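Endo-alpha-mannosidase (Bacteroides thetaiotaomicron, PDB 4ACY) hydrolyses internal alpha-mannosidic linkages as a family 99 endo-alpha-mannosidase, probably acting on mannose-containing glycans. Local coordinates at residues A[166-169]-A[170-174]. Sequence-based numbering, arbitrary orientation.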
ATOM      1  N   GLU A 166       7.846  -4.991 -18.931  1.00 20.15           N
ATOM      2  CA  GLU A 166       7.874  -3.693 -19.599  1.00 20.90           C
ATOM      3  C   GLU A 166       7.710  -2.558 -18.598  1.00 20.09           C
ATOM      4  O   GLU A 166       8.314  -1.485 -18.739  1.00 19.57           O
ATOM      5  CB  GLU A 166       6.782  -3.610 -20.668  1.00 22.14           C
ATOM      6  CG  GLU A 166       6.964  -4.604 -21.821  1.00 24.47           C
ATOM      7  CD  GLU A 166       5.720  -4.741 -22.698  1.00 26.46           C
ATOM      8  OE1 GLU A 166       4.719  -4.029 -22.469  1.00 28.89           O
ATOM      9  OE2 GLU A 166       5.738  -5.583 -23.613  1.00 28.17           O
ATOM     10  N   ASN A 167       6.877  -2.799 -17.588  1.00 19.72           N
ATOM     11  CA  ASN A 167       6.670  -1.804 -16.531  1.00 19.34           C
ATOM     12  C   ASN A 167       7.852  -1.625 -15.599  1.00 19.17           C
ATOM     13  O   ASN A 167       8.143  -0.497 -15.184  1.00 18.60           O
ATOM     14  CB  ASN A 167       5.399  -2.099 -15.741  1.00 19.24           C
ATOM     15  CG  ASN A 167       4.174  -1.556 -16.432  1.00 19.14           C
ATOM     16  OD1 ASN A 167       3.805  -0.403 -16.237  1.00 19.09           O
ATOM     17  ND2 ASN A 167       3.562  -2.376 -17.284  1.00 18.98           N
ATOM     18  N   ILE A 168       8.519  -2.729 -15.264  1.00 19.15           N
ATOM     19  CA  ILE A 168       9.765  -2.666 -14.509  1.00 19.44           C
ATOM     20  C   ILE A 168      10.780  -1.857 -15.309  1.00 19.96           C
ATOM     21  O   ILE A 168      11.445  -0.982 -14.765  1.00 19.52           O
ATOM     22  CB  ILE A 168      10.322  -4.077 -14.161  1.00 19.15           C
ATOM     23  CG1 ILE A 168       9.349  -4.822 -13.241  1.00 19.02           C
ATOM     24  CG2 ILE A 168      11.716  -3.976 -13.508  1.00 18.90           C
ATOM     25  CD1 ILE A 168       9.599  -6.328 -13.170  1.00 19.44           C
ATOM     26  N   GLN A 169      10.870  -2.126 -16.614  1.00 20.48           N
ATOM     27  CA  GLN A 169      11.822  -1.408 -17.455  1.00 21.29           C
ATOM     28  C   GLN A 169      11.507   0.074 -17.469  1.00 20.89           C
ATOM     29  O   GLN A 169      12.405   0.893 -17.343  1.00 20.60           O
ATOM     30  CB  GLN A 169      11.820  -1.936 -18.884  1.00 22.49           C
ATOM     31  CG  GLN A 169      12.261  -3.370 -19.029  1.00 24.53           C
ATOM     32  CD  GLN A 169      12.018  -3.881 -20.438  1.00 26.55           C
ATOM     33  OE1 GLN A 169      12.362  -3.210 -21.408  1.00 29.09           O
ATOM     34  NE2 GLN A 169      11.433  -5.067 -20.559  1.00 26.64           N
ATOM     35  N   TYR A 170      10.225   0.416 -17.611  1.00 20.89           N
ATOM     36  CA  TYR A 170       9.830   1.813 -17.598  1.00 20.79           C
ATOM     37  C   TYR A 170      10.196   2.489 -16.271  1.00 20.38           C
ATOM     38  O   TYR A 170      10.746   3.591 -16.256  1.00 20.22           O
ATOM     39  CB  TYR A 170       8.332   2.014 -17.892  1.00 21.78           C
ATOM     40  CG  TYR A 170       7.996   3.490 -17.903  1.00 22.49           C
ATOM     41  CD1 TYR A 170       8.143   4.253 -19.068  1.00 22.82           C
ATOM     42  CD2 TYR A 170       7.606   4.148 -16.729  1.00 22.64           C
ATOM     43  CE1 TYR A 170       7.871   5.615 -19.064  1.00 23.23           C
ATOM     44  CE2 TYR A 170       7.339   5.505 -16.721  1.00 23.32           C
ATOM     45  CZ  TYR A 170       7.473   6.232 -17.891  1.00 23.08           C
ATOM     46  OH  TYR A 170       7.213   7.577 -17.866  1.00 24.02           O
ATOM     47  N   ILE A 171       9.882   1.819 -15.168  1.00 19.78           N
ATOM     48  CA  ILE A 171      10.097   2.381 -13.839  1.00 19.31           C
ATOM     49  C   ILE A 171      11.593   2.598 -13.585  1.00 19.80           C
ATOM     50  O   ILE A 171      12.003   3.676 -13.158  1.00 19.86           O
ATOM     51  CB  ILE A 171       9.451   1.489 -12.755  1.00 18.57           C
ATOM     52  CG1 ILE A 171       7.917   1.639 -12.807  1.00 18.45           C
ATOM     53  CG2 ILE A 171       9.994   1.817 -11.359  1.00 18.68           C
ATOM     54  CD1 ILE A 171       7.143   0.547 -12.052  1.00 17.82           C
ATOM     55  N   VAL A 172      12.397   1.575 -13.867  1.00 20.47           N
ATOM     56  CA  VAL A 172      13.848   1.656 -13.666  1.00 20.66           C
ATOM     57  C   VAL A 172      14.483   2.702 -14.600  1.00 21.72           C
ATOM     58  O   VAL A 172      15.296   3.507 -14.161  1.00 21.27           O
ATOM     59  CB  VAL A 172      14.537   0.274 -13.815  1.00 20.80           C
ATOM     60  CG1 VAL A 172      16.061   0.400 -13.815  1.00 20.63           C
ATOM     61  CG2 VAL A 172      14.100  -0.684 -12.689  1.00 20.11           C
ATOM     62  N   ASP A 173      14.093   2.705 -15.871  1.00 22.76           N
ATOM     63  CA  ASP A 173      14.654   3.673 -16.830  1.00 24.09           C
ATOM     64  C   ASP A 173      14.290   5.105 -16.507  1.00 24.04           C
ATOM     65  O   ASP A 173      15.096   6.012 -16.684  1.00 25.07           O
ATOM     66  CB  ASP A 173      14.204   3.365 -18.261  1.00 25.11           C
ATOM     67  CG  ASP A 173      14.847   2.118 -18.827  1.00 26.58           C
ATOM     68  OD1 ASP A 173      15.818   1.601 -18.239  1.00 27.50           O
ATOM     69  OD2 ASP A 173      14.365   1.639 -19.871  1.00 28.06           O
ATOM     70  N   THR A 174      13.066   5.318 -16.051  1.00 23.38           N
ATOM     71  CA  THR A 174      12.574   6.666 -15.835  1.00 23.07           C
ATOM     72  C   THR A 174      12.917   7.220 -14.453  1.00 22.77           C
ATOM     73  O   THR A 174      13.255   8.392 -14.325  1.00 22.81           O
ATOM     74  CB  THR A 174      11.049   6.738 -16.065  1.00 22.88           C
ATOM     75  OG1 THR A 174      10.721   6.097 -17.306  1.00 22.72           O
ATOM     76  CG2 THR A 174      10.565   8.176 -16.078  1.00 22.78           C
TER
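Helix 161-175 contributes about two and a half turns here, where the carbonyls of Glu166 to Gln169 accept from the amides of Tyr170 to Asp173, each from the residue four places on. Val172 N meets Ile168 O at 2.9 Å in the straightest of the four bonds across the two segments (N-H...O 172°); Tyr170 N to Glu166 O, Ile171 N to Asn167 O and Asp173 N to Gln169 O are more bent. One turn apart on the same side, Ile168 and Val172 run side by side and touch through their CG2 methyls, 4.1 Å between the two carbons. Ile171 folds CG1 back beside its own backbone N (chi1 -73°), which lays that branch along the preceding turn, CG1 3.2 Å from Asn167 O.

The helix connects strands 148-153 and 189-192 in a beta-alpha-beta crossover of the TIM barrel, and Ile168 and Ile171 face the sheet: Ile171 rests on Phe151, Ile153 and Phe190, and Phe190 also meets Ile168. Val172 lies against Tyr220 of a loop. Buried Asn167 is gripped at both ends of its amide, OD1 accepting from Trp124 NE1 and ND2 donating to Thr163 O.

Tyr170 has CG anti to the backbone N (chi1 -178°), which carries the ring toward the C-terminal end of the helix and under Thr174 OG1, 3.2 Å above the ring plane over its centre. The same hydroxyl donates to Tyr170 O at 2.7 Å, and Thr174 N reaches that oxygen from the opposite face of the carbonyl plane; the ring itself stacks with Tyr130. Asp173 curls back over the preceding turn, its CG 3.1 Å from Gln169 O, while OD1 is hydrogen-bonded to Tyr220 OH.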